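Local atomic coordinates of tRNA-splicing ligase RtcB (Thermus thermophilus, PDB entry 2EPG), a protein that probably joins broken RNA ends as a GTP- and manganese-dependent ligase, sealing a 3'-phosphate or 2',3'-cyclic phosphate end to a 5'-hydroxyl end. Residues A[56-67]-A[81-91]; A[260-271]-A[282-293]. All blocks are in the same frame, centred on the assembly; numbering follows the deposited sequence.

Contact 1: A[56-67]-A[81-91]; sequences QLMNVATLPGIV and GFPIGGVAAFD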
loop_
_atom_site.group_PDB
_atom_site.type_symbol
_atom_site.label_atom_id
_atom_site.label_comp_id
_atom_site.label_asym_id
_atom_site.label_seq_id
_atom_site.Cartn_x
_atom_site.Cartn_y
_atom_site.Cartn_z
ATOM N N GLN A 56 -0.709 -4.323 -21.093
ATOM C CA GLN A 56 -0.863 -5.191 -19.930
ATOM C C GLN A 56 -2.236 -4.953 -19.317
ATOM O O GLN A 56 -2.904 -5.900 -18.901
ATOM C CB GLN A 56 0.197 -4.906 -18.864
ATOM C CG GLN A 56 1.586 -5.348 -19.215
ATOM C CD GLN A 56 2.485 -5.383 -18.008
ATOM O OE1 GLN A 56 2.523 -4.435 -17.222
ATOM N NE2 GLN A 56 3.219 -6.480 -17.847
ATOM N N LEU A 57 -2.650 -3.687 -19.248
ATOM C CA LEU A 57 -3.968 -3.355 -18.693
ATOM C C LEU A 57 -5.039 -4.017 -19.566
ATOM O O LEU A 57 -6.044 -4.537 -19.065
ATOM C CB LEU A 57 -4.193 -1.834 -18.657
ATOM C CG LEU A 57 -5.565 -1.395 -18.112
ATOM C CD1 LEU A 57 -5.675 -1.827 -16.669
ATOM C CD2 LEU A 57 -5.758 0.120 -18.237
HETATM N N MSE A 58 -4.819 -4.012 -20.876
HETATM C CA MSE A 58 -5.773 -4.644 -21.786
HETATM C C MSE A 58 -5.827 -6.158 -21.565
HETATM O O MSE A 58 -6.886 -6.769 -21.678
HETATM C CB MSE A 58 -5.409 -4.323 -23.241
HETATM C CG MSE A 58 -5.756 -2.896 -23.639
HETATM SE SE MSE A 58 -4.831 -2.289 -25.248
HETATM C CE MSE A 58 -5.967 -3.154 -26.556
ATOM N N ASN A 59 -4.687 -6.760 -21.237
ATOM C CA ASN A 59 -4.634 -8.205 -20.989
ATOM C C ASN A 59 -5.458 -8.537 -19.738
ATOM O O ASN A 59 -6.171 -9.536 -19.692
ATOM C CB ASN A 59 -3.188 -8.657 -20.775
ATOM C CG ASN A 59 -2.316 -8.478 -22.013
ATOM O OD1 ASN A 59 -1.094 -8.465 -21.907
ATOM N ND2 ASN A 59 -2.929 -8.362 -23.174
ATOM N N VAL A 60 -5.345 -7.691 -18.724
ATOM C CA VAL A 60 -6.085 -7.877 -17.482
ATOM C C VAL A 60 -7.570 -7.983 -17.821
ATOM O O VAL A 60 -8.271 -8.843 -17.299
ATOM C CB VAL A 60 -5.843 -6.689 -16.524
ATOM C CG1 VAL A 60 -6.780 -6.781 -15.310
ATOM C CG2 VAL A 60 -4.377 -6.680 -16.073
ATOM N N ALA A 61 -8.029 -7.117 -18.722
ATOM C CA ALA A 61 -9.427 -7.082 -19.146
ATOM C C ALA A 61 -9.915 -8.344 -19.861
ATOM O O ALA A 61 -11.109 -8.470 -20.137
ATOM C CB ALA A 61 -9.662 -5.855 -20.041
ATOM N N THR A 62 -9.001 -9.265 -20.184
ATOM C CA THR A 62 -9.390 -10.517 -20.846
ATOM C C THR A 62 -9.752 -11.604 -19.818
ATOM O O THR A 62 -10.302 -12.638 -20.179
ATOM C CB THR A 62 -8.251 -11.105 -21.711
ATOM O OG1 THR A 62 -7.164 -11.494 -20.854
ATOM C CG2 THR A 62 -7.747 -10.085 -22.731
ATOM N N LEU A 63 -9.451 -11.368 -18.543
ATOM C CA LEU A 63 -9.723 -12.356 -17.489
ATOM C C LEU A 63 -11.200 -12.547 -17.121
ATOM O O LEU A 63 -11.973 -11.593 -17.087
ATOM C CB LEU A 63 -8.891 -12.018 -16.252
ATOM C CG LEU A 63 -7.392 -12.119 -16.569
ATOM C CD1 LEU A 63 -6.550 -11.654 -15.391
ATOM C CD2 LEU A 63 -7.058 -13.563 -16.909
ATOM N N PRO A 64 -11.605 -13.799 -16.840
ATOM C CA PRO A 64 -12.980 -14.183 -16.481
ATOM C C PRO A 64 -13.562 -13.480 -15.262
ATOM O O PRO A 64 -12.890 -13.326 -14.246
ATOM C CB PRO A 64 -12.876 -15.697 -16.252
ATOM C CG PRO A 64 -11.645 -16.097 -16.988
ATOM C CD PRO A 64 -10.707 -14.960 -16.710
ATOM N N GLY A 65 -14.825 -13.072 -15.372
ATOM C CA GLY A 65 -15.496 -12.406 -14.266
ATOM C C GLY A 65 -14.973 -11.023 -13.916
ATOM O O GLY A 65 -15.276 -10.498 -12.840
ATOM N N ILE A 66 -14.179 -10.417 -14.790
ATOM C CA ILE A 66 -13.693 -9.089 -14.462
ATOM C C ILE A 66 -14.873 -8.123 -14.498
ATOM O O ILE A 66 -15.775 -8.281 -15.308
ATOM C CB ILE A 66 -12.607 -8.604 -15.433
ATOM C CG1 ILE A 66 -12.136 -7.213 -15.002
ATOM C CG2 ILE A 66 -13.131 -8.598 -16.873
ATOM C CD1 ILE A 66 -10.748 -6.910 -15.410
ATOM N N VAL A 67 -14.864 -7.149 -13.596
ATOM C CA VAL A 67 -15.923 -6.148 -13.519
ATOM C C VAL A 67 -15.434 -4.897 -14.253
ATOM O O VAL A 67 -14.302 -4.445 -14.051
ATOM C CB VAL A 67 -16.255 -5.809 -12.037
ATOM C CG1 VAL A 67 -17.364 -4.737 -11.949
ATOM C CG2 VAL A 67 -16.687 -7.089 -11.297
ATOM N N GLY A 81 2.592 -9.514 -15.306
ATOM C CA GLY A 81 1.227 -9.837 -15.700
ATOM C C GLY A 81 0.361 -8.589 -15.665
ATOM O O GLY A 81 0.073 -7.999 -16.709
ATOM N N PHE A 82 -0.068 -8.198 -14.466
ATOM C CA PHE A 82 -0.875 -6.989 -14.294
ATOM C C PHE A 82 0.094 -5.818 -14.266
ATOM O O PHE A 82 1.251 -5.977 -13.854
ATOM C CB PHE A 82 -1.618 -6.998 -12.950
ATOM C CG PHE A 82 -2.818 -7.908 -12.901
ATOM C CD1 PHE A 82 -2.709 -9.254 -13.221
ATOM C CD2 PHE A 82 -4.062 -7.413 -12.513
ATOM C CE1 PHE A 82 -3.822 -10.091 -13.153
ATOM C CE2 PHE A 82 -5.181 -8.246 -12.445
ATOM C CZ PHE A 82 -5.062 -9.579 -12.763
ATOM N N PRO A 83 -0.345 -4.627 -14.712
ATOM C CA PRO A 83 0.586 -3.492 -14.665
ATOM C C PRO A 83 0.675 -2.953 -13.241
ATOM O O PRO A 83 -0.230 -3.160 -12.431
ATOM C CB PRO A 83 -0.052 -2.477 -15.609
ATOM C CG PRO A 83 -1.527 -2.748 -15.422
ATOM C CD PRO A 83 -1.561 -4.267 -15.464
ATOM N N ILE A 84 1.779 -2.292 -12.918
ATOM C CA ILE A 84 1.914 -1.697 -11.601
ATOM C C ILE A 84 1.058 -0.444 -11.700
ATOM O O ILE A 84 1.100 0.263 -12.710
ATOM C CB ILE A 84 3.378 -1.346 -11.291
ATOM C CG1 ILE A 84 4.204 -2.642 -11.272
ATOM C CG2 ILE A 84 3.463 -0.617 -9.937
ATOM C CD1 ILE A 84 5.694 -2.453 -11.069
ATOM N N GLY A 85 0.257 -0.200 -10.669
ATOM C CA GLY A 85 -0.650 0.929 -10.674
ATOM C C GLY A 85 -2.038 0.437 -11.087
ATOM O O GLY A 85 -2.952 1.225 -11.285
ATOM N N GLY A 86 -2.207 -0.876 -11.204
ATOM C CA GLY A 86 -3.492 -1.404 -11.622
ATOM C C GLY A 86 -4.500 -1.756 -10.536
ATOM O O GLY A 86 -4.139 -2.094 -9.417
ATOM N N VAL A 87 -5.776 -1.660 -10.892
ATOM C CA VAL A 87 -6.888 -1.985 -10.013
ATOM C C VAL A 87 -7.816 -2.830 -10.878
ATOM O O VAL A 87 -8.189 -2.420 -11.991
ATOM C CB VAL A 87 -7.630 -0.709 -9.538
ATOM C CG1 VAL A 87 -8.907 -1.080 -8.778
ATOM C CG2 VAL A 87 -6.718 0.128 -8.654
ATOM N N ALA A 88 -8.186 -4.009 -10.383
ATOM C CA ALA A 88 -9.067 -4.897 -11.147
ATOM C C ALA A 88 -9.988 -5.652 -10.210
ATOM O O ALA A 88 -9.529 -6.418 -9.367
ATOM C CB ALA A 88 -8.227 -5.894 -11.977
ATOM N N ALA A 89 -11.287 -5.434 -10.364
ATOM C CA ALA A 89 -12.277 -6.087 -9.526
ATOM C C ALA A 89 -12.825 -7.319 -10.257
ATOM O O ALA A 89 -13.042 -7.283 -11.478
ATOM C CB ALA A 89 -13.404 -5.101 -9.198
ATOM N N PHE A 90 -13.013 -8.408 -9.508
ATOM C CA PHE A 90 -13.526 -9.661 -10.051
ATOM C C PHE A 90 -14.720 -10.159 -9.237
ATOM O O PHE A 90 -14.669 -10.176 -8.007
ATOM C CB PHE A 90 -12.413 -10.709 -10.068
ATOM C CG PHE A 90 -11.369 -10.460 -11.136
ATOM C CD1 PHE A 90 -10.274 -9.634 -10.888
ATOM C CD2 PHE A 90 -11.504 -11.029 -12.396
ATOM C CE1 PHE A 90 -9.327 -9.381 -11.880
ATOM C CE2 PHE A 90 -10.560 -10.779 -13.399
ATOM C CZ PHE A 90 -9.472 -9.958 -13.143
ATOM N N ASP A 91 -15.796 -10.553 -9.922
ATOM C CA ASP A 91 -17.001 -11.016 -9.243
ATOM C C ASP A 91 -17.044 -12.541 -9.112
ATOM O O ASP A 91 -17.174 -13.256 -10.108
ATOM C CB ASP A 91 -18.247 -10.545 -10.000
ATOM C CG ASP A 91 -19.530 -10.785 -9.222
ATOM O OD1 ASP A 91 -19.571 -11.690 -8.375
ATOM O OD2 ASP A 91 -20.514 -10.072 -9.472
HETATM O O HOH W 1 3.766 -9.447 -17.942
HETATM O O HOH W 2 -11.945 -4.194 -12.780
#

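Contact 2: A[260-271]-A[282-293]; sequences YVERFLKVAPRY and AAPIKSPEGQDY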
loop_
_atom_site.group_PDB
_atom_site.type_symbol
_atom_site.label_atom_id
_atom_site.label_comp_id
_atom_site.label_asym_id
_atom_site.label_seq_id
_atom_site.Cartn_x
_atom_site.Cartn_y
_atom_site.Cartn_z
ATOM N N TYR A 260 2.174 -19.887 -5.073
ATOM C CA TYR A 260 0.899 -19.971 -5.769
ATOM C C TYR A 260 0.895 -19.693 -7.256
ATOM O O TYR A 260 0.058 -20.231 -7.969
ATOM C CB TYR A 260 -0.151 -19.118 -5.050
ATOM C CG TYR A 260 -0.634 -19.797 -3.780
ATOM C CD1 TYR A 260 -0.024 -19.542 -2.555
ATOM C CD2 TYR A 260 -1.642 -20.765 -3.831
ATOM C CE1 TYR A 260 -0.398 -20.236 -1.406
ATOM C CE2 TYR A 260 -2.027 -21.470 -2.696
ATOM C CZ TYR A 260 -1.398 -21.202 -1.490
ATOM O OH TYR A 260 -1.763 -21.905 -0.377
ATOM N N VAL A 261 1.811 -18.860 -7.737
ATOM C CA VAL A 261 1.861 -18.613 -9.169
ATOM C C VAL A 261 2.110 -19.970 -9.829
ATOM O O VAL A 261 1.368 -20.375 -10.731
ATOM C CB VAL A 261 3.019 -17.666 -9.578
ATOM C CG1 VAL A 261 3.224 -17.732 -11.088
ATOM C CG2 VAL A 261 2.705 -16.236 -9.168
ATOM N N GLU A 262 3.146 -20.675 -9.371
ATOM C CA GLU A 262 3.467 -21.971 -9.956
ATOM C C GLU A 262 2.384 -23.004 -9.709
ATOM O O GLU A 262 2.118 -23.837 -10.568
ATOM C CB GLU A 262 4.839 -22.482 -9.476
ATOM C CG GLU A 262 5.175 -22.250 -8.020
ATOM C CD GLU A 262 6.634 -22.599 -7.707
ATOM O OE1 GLU A 262 7.547 -21.914 -8.233
ATOM O OE2 GLU A 262 6.868 -23.561 -6.937
ATOM N N ARG A 263 1.734 -22.944 -8.552
ATOM C CA ARG A 263 0.662 -23.881 -8.283
ATOM C C ARG A 263 -0.503 -23.567 -9.234
ATOM O O ARG A 263 -1.163 -24.478 -9.729
ATOM C CB ARG A 263 0.208 -23.787 -6.823
ATOM C CG ARG A 263 -0.909 -24.771 -6.489
ATOM C CD ARG A 263 -1.291 -24.802 -5.013
ATOM N NE ARG A 263 -2.428 -25.705 -4.818
ATOM C CZ ARG A 263 -3.192 -25.752 -3.730
ATOM N NH1 ARG A 263 -4.197 -26.615 -3.676
ATOM N NH2 ARG A 263 -2.958 -24.947 -2.703
ATOM N N PHE A 264 -0.739 -22.279 -9.498
ATOM C CA PHE A 264 -1.820 -21.844 -10.404
ATOM C C PHE A 264 -1.523 -22.170 -11.863
ATOM O O PHE A 264 -2.435 -22.352 -12.670
ATOM C CB PHE A 264 -2.054 -20.329 -10.299
ATOM C CG PHE A 264 -2.917 -19.908 -9.140
ATOM C CD1 PHE A 264 -3.088 -20.740 -8.032
ATOM C CD2 PHE A 264 -3.516 -18.650 -9.132
ATOM C CE1 PHE A 264 -3.843 -20.322 -6.927
ATOM C CE2 PHE A 264 -4.272 -18.221 -8.030
ATOM C CZ PHE A 264 -4.434 -19.055 -6.928
ATOM N N LEU A 265 -0.245 -22.216 -12.212
ATOM C CA LEU A 265 0.131 -22.525 -13.577
ATOM C C LEU A 265 -0.118 -24.007 -13.847
ATOM O O LEU A 265 -0.657 -24.378 -14.893
ATOM C CB LEU A 265 1.607 -22.186 -13.805
ATOM C CG LEU A 265 1.960 -20.693 -13.869
ATOM C CD1 LEU A 265 3.467 -20.510 -13.704
ATOM C CD2 LEU A 265 1.471 -20.106 -15.194
ATOM N N LYS A 266 0.246 -24.843 -12.878
ATOM C CA LYS A 266 0.107 -26.289 -13.010
ATOM C C LYS A 266 -1.279 -26.831 -12.689
ATOM O O LYS A 266 -1.415 -27.987 -12.296
ATOM C CB LYS A 266 1.144 -26.988 -12.127
ATOM C CG LYS A 266 1.581 -28.357 -12.647
ATOM C CD LYS A 266 2.841 -28.844 -11.935
ATOM C CE LYS A 266 3.532 -29.969 -12.707
ATOM N NZ LYS A 266 2.672 -31.174 -12.862
ATOM N N VAL A 267 -2.306 -26.005 -12.858
ATOM C CA VAL A 267 -3.672 -26.437 -12.589
ATOM C C VAL A 267 -4.621 -25.628 -13.458
ATOM O O VAL A 267 -5.830 -25.856 -13.454
ATOM C CB VAL A 267 -4.040 -26.247 -11.092
ATOM C CG1 VAL A 267 -4.371 -24.779 -10.801
ATOM C CG2 VAL A 267 -5.199 -27.147 -10.727
ATOM N N ALA A 268 -4.051 -24.694 -14.216
ATOM C CA ALA A 268 -4.816 -23.823 -15.107
ATOM C C ALA A 268 -5.609 -24.549 -16.195
ATOM O O ALA A 268 -6.577 -23.990 -16.725
ATOM C CB ALA A 268 -3.887 -22.792 -15.754
ATOM N N PRO A 269 -5.201 -25.787 -16.559
ATOM C CA PRO A 269 -5.915 -26.542 -17.595
ATOM C C PRO A 269 -7.323 -26.877 -17.130
ATOM O O PRO A 269 -8.312 -26.558 -17.796
ATOM C CB PRO A 269 -5.069 -27.806 -17.747
ATOM C CG PRO A 269 -3.707 -27.368 -17.331
ATOM C CD PRO A 269 -4.002 -26.530 -16.132
ATOM N N ARG A 270 -7.387 -27.526 -15.974
ATOM C CA ARG A 270 -8.646 -27.929 -15.368
ATOM C C ARG A 270 -9.732 -26.869 -15.485
ATOM O O ARG A 270 -10.878 -27.185 -15.796
ATOM C CB ARG A 270 -8.444 -28.222 -13.885
ATOM C CG ARG A 270 -7.278 -29.119 -13.573
ATOM C CD ARG A 270 -7.180 -29.348 -12.074
ATOM N NE ARG A 270 -6.039 -30.191 -11.731
ATOM C CZ ARG A 270 -5.744 -30.586 -10.496
ATOM N NH1 ARG A 270 -4.682 -31.352 -10.279
ATOM N NH2 ARG A 270 -6.512 -30.214 -9.477
ATOM N N TYR A 271 -9.362 -25.613 -15.245
ATOM C CA TYR A 271 -10.330 -24.523 -15.252
ATOM C C TYR A 271 -10.635 -23.844 -16.570
ATOM O O TYR A 271 -11.603 -23.087 -16.663
ATOM C CB TYR A 271 -9.914 -23.492 -14.200
ATOM C CG TYR A 271 -9.776 -24.124 -12.842
ATOM C CD1 TYR A 271 -8.599 -23.998 -12.096
ATOM C CD2 TYR A 271 -10.797 -24.923 -12.331
ATOM C CE1 TYR A 271 -8.449 -24.660 -10.877
ATOM C CE2 TYR A 271 -10.657 -25.588 -11.121
ATOM C CZ TYR A 271 -9.486 -25.460 -10.398
ATOM O OH TYR A 271 -9.365 -26.152 -9.205
ATOM N N ALA A 282 -3.864 -17.137 -13.129
ATOM C CA ALA A 282 -4.976 -16.947 -12.192
ATOM C C ALA A 282 -5.782 -18.229 -11.987
ATOM O O ALA A 282 -5.663 -19.164 -12.762
ATOM C CB ALA A 282 -5.904 -15.844 -12.708
ATOM N N ALA A 283 -6.620 -18.244 -10.954
ATOM C CA ALA A 283 -7.459 -19.393 -10.656
ATOM C C ALA A 283 -8.811 -18.872 -10.191
ATOM O O ALA A 283 -8.919 -17.752 -9.686
ATOM C CB ALA A 283 -6.818 -20.258 -9.540
ATOM N N PRO A 284 -9.868 -19.673 -10.371
ATOM C CA PRO A 284 -11.183 -19.218 -9.937
ATOM C C PRO A 284 -11.147 -18.919 -8.454
ATOM O O PRO A 284 -10.582 -19.686 -7.666
ATOM C CB PRO A 284 -12.087 -20.409 -10.252
ATOM C CG PRO A 284 -11.414 -21.034 -11.442
ATOM C CD PRO A 284 -9.958 -20.973 -11.067
ATOM N N ILE A 285 -11.735 -17.789 -8.086
ATOM C CA ILE A 285 -11.819 -17.377 -6.698
ATOM C C ILE A 285 -12.470 -18.506 -5.890
ATOM O O ILE A 285 -12.040 -18.812 -4.781
ATOM C CB ILE A 285 -12.669 -16.079 -6.586
ATOM C CG1 ILE A 285 -11.861 -14.881 -7.092
ATOM C CG2 ILE A 285 -13.121 -15.853 -5.150
ATOM C CD1 ILE A 285 -12.714 -13.717 -7.491
ATOM N N LYS A 286 -13.478 -19.161 -6.463
ATOM C CA LYS A 286 -14.167 -20.243 -5.749
ATOM C C LYS A 286 -13.551 -21.646 -5.816
ATOM O O LYS A 286 -14.135 -22.597 -5.302
ATOM C CB LYS A 286 -15.617 -20.338 -6.207
ATOM C CG LYS A 286 -16.515 -19.217 -5.715
ATOM C CD LYS A 286 -17.916 -19.446 -6.271
ATOM C CE LYS A 286 -18.910 -18.429 -5.784
ATOM N NZ LYS A 286 -20.240 -18.723 -6.394
ATOM N N SER A 287 -12.390 -21.775 -6.452
ATOM C CA SER A 287 -11.696 -23.053 -6.577
ATOM C C SER A 287 -10.815 -23.283 -5.355
ATOM O O SER A 287 -10.451 -22.331 -4.662
ATOM C CB SER A 287 -10.776 -23.026 -7.798
ATOM O OG SER A 287 -9.651 -22.174 -7.534
ATOM N N PRO A 288 -10.455 -24.554 -5.076
ATOM C CA PRO A 288 -9.601 -24.858 -3.929
ATOM C C PRO A 288 -8.309 -24.048 -3.974
ATOM O O PRO A 288 -7.919 -23.444 -2.985
ATOM C CB PRO A 288 -9.367 -26.365 -4.066
ATOM C CG PRO A 288 -10.694 -26.831 -4.559
ATOM C CD PRO A 288 -11.031 -25.794 -5.636
ATOM N N GLU A 289 -7.659 -24.021 -5.128
ATOM C CA GLU A 289 -6.419 -23.278 -5.278
ATOM C C GLU A 289 -6.613 -21.767 -5.092
ATOM O O GLU A 289 -5.753 -21.084 -4.510
ATOM C CB GLU A 289 -5.803 -23.549 -6.659
ATOM C CG GLU A 289 -5.471 -25.018 -6.911
ATOM C CD GLU A 289 -6.675 -25.845 -7.331
ATOM O OE1 GLU A 289 -6.519 -27.070 -7.516
ATOM O OE2 GLU A 289 -7.778 -25.288 -7.484
ATOM N N GLY A 290 -7.727 -21.248 -5.610
ATOM C CA GLY A 290 -8.011 -19.835 -5.480
ATOM C C GLY A 290 -8.208 -19.511 -4.016
ATOM O O GLY A 290 -7.596 -18.591 -3.483
ATOM N N GLN A 291 -9.056 -20.295 -3.360
ATOM C CA GLN A 291 -9.338 -20.123 -1.941
ATOM C C GLN A 291 -8.085 -20.219 -1.089
ATOM O O GLN A 291 -7.923 -19.457 -0.125
ATOM C CB GLN A 291 -10.335 -21.183 -1.476
ATOM C CG GLN A 291 -11.753 -20.951 -1.961
ATOM C CD GLN A 291 -12.400 -19.783 -1.249
ATOM O OE1 GLN A 291 -12.612 -19.827 -0.037
ATOM N NE2 GLN A 291 -12.700 -18.723 -1.992
ATOM N N ASP A 292 -7.196 -21.155 -1.425
ATOM C CA ASP A 292 -5.979 -21.320 -0.634
ATOM C C ASP A 292 -5.064 -20.109 -0.728
ATOM O O ASP A 292 -4.540 -19.647 0.284
ATOM C CB ASP A 292 -5.219 -22.568 -1.066
ATOM C CG ASP A 292 -5.865 -23.854 -0.561
ATOM O OD1 ASP A 292 -5.363 -24.931 -0.921
ATOM O OD2 ASP A 292 -6.853 -23.804 0.195
ATOM N N TYR A 293 -4.872 -19.599 -1.941
ATOM C CA TYR A 293 -4.015 -18.434 -2.137
ATOM C C TYR A 293 -4.570 -17.238 -1.380
ATOM O O TYR A 293 -3.821 -16.487 -0.737
ATOM C CB TYR A 293 -3.896 -18.066 -3.626
ATOM C CG TYR A 293 -3.272 -16.688 -3.838
ATOM C CD1 TYR A 293 -1.938 -16.444 -3.489
ATOM C CD2 TYR A 293 -4.037 -15.615 -4.312
ATOM C CE1 TYR A 293 -1.379 -15.179 -3.599
ATOM C CE2 TYR A 293 -3.486 -14.329 -4.421
ATOM C CZ TYR A 293 -2.155 -14.117 -4.061
ATOM O OH TYR A 293 -1.601 -12.844 -4.144
#

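Contact 1: A[56-67]-A[81-91]
Val60 CG2 lies over one face of the Phe82 ring, 3.9 Å from its centroid, while Ala88 CB meets the same ring at its edge. The second aromatic ring, Phe90, has Ile66 CG1 over one face and, in its plane, the carbonyl oxygen of Pro64, 3.3 Å from CD2; Leu63 CB comes in at the edge beside it. Val60 spreads its branches through its first torsion: CG1 stands anti to the backbone N (chi1 172°) and reaches Ala88 CB at 3.7 Å, which leaves CG2 to rest on Phe82. Leu63 and Phe82 reach toward each other from opposite directions, and Leu63 CD1 meets Phe82 CZ obliquely at 3.7 Å. With an alanine in place of Phe82, Val60 CG2 and Leu63 CD1 would probably lose their common apolar partner, leaving a gap beside Ala88. Past the rings the backbones join at a single bridge, Ile66 with Phe90: Val67 N gives a bond of 2.8 Å to Ala89 O, and Asp91 N one of 3.0 Å to Gly65 O. A water between Val67 O and Ala89 N continues the pairing. At the other end, Gln56 lays OE1 3.3 Å from Pro83 CA, while its NE2 bonds Gly79 O. The chemistry is thus divided: apolar packing joins helix 52-60 to Phe82, Pro83 and Ala88, while backbone bonds set the alignment of Ile66 and Val67 against strand 86-90.

Contact 2: A[260-271]-A[282-293]
Helices 260-265 and 288-293 run antiparallel, the axes of these segments 10.5 Å apart at closest approach, and an aromatic cluster of Tyr260, Phe264 and Tyr293 fills the seam. Tyr293 CA sits over the centre of the Tyr260 ring, 3.7 Å from its centroid. Phe264 takes Ala283 CB squarely on one face, 3.6 Å from the ring centroid, and turns its edge to the Glu289 carbonyl oxygen, 3.2 Å from CE1. Tyr293 CB touches Phe264 CZ, the two rings being oblique to one another. Glu289 is a knob in the hole formed by Arg263, Phe264, Arg270 and Tyr271. Bent at chi2 (81°), its chain brings OE2 to the Tyr271 hydroxyl, which donates a very short bond of 2.5 Å from OH; OE1 has a long ion pair with Arg270 NH2, by charge alone, since the oxygen lies well out of the guanidinium plane. The Tyr271 ring also receives Pro284 CD over a face. On the outer side Arg263, fully extended, puts NH2 3.0 Å from Asp292 OD1, on that oxygen's anti lone pair and near the guanidinium plane; OD2 pairs with Lys194, whose backbone O binds Tyr260 OH. Ser287 OG accepts from Gly290 N at 2.9 Å and donates to Pro284 O. A serine N-cap of this kind is a common start to a helix, here the long helix 288-321, which packs antiparallel against helix 250-265.

How the contacts relate
Contact 1 closes before contact 2 opens along the chain, and their centres lie 16 Å apart on the same side of the molecule. They touch directly where Phe90 CB packs 4.0 Å from Ile285 CD1. Strand 97-98 ties them further: its Val97 meets Leu63, Pro64 and Phe90 of contact 1 and Ala282 of contact 2, while strand 283-284 pairs antiparallel with strand 97-98. Both contacts come near the predicted GMP site, though neither contact supplies a residue predicted to bind GMP: the side chains of Phe82 and Tyr293 are about 9 and 8 Å from that of Asn340, and the side chain of Tyr293 is also about 10 Å from that of Asp106, a predicted manganese ligand.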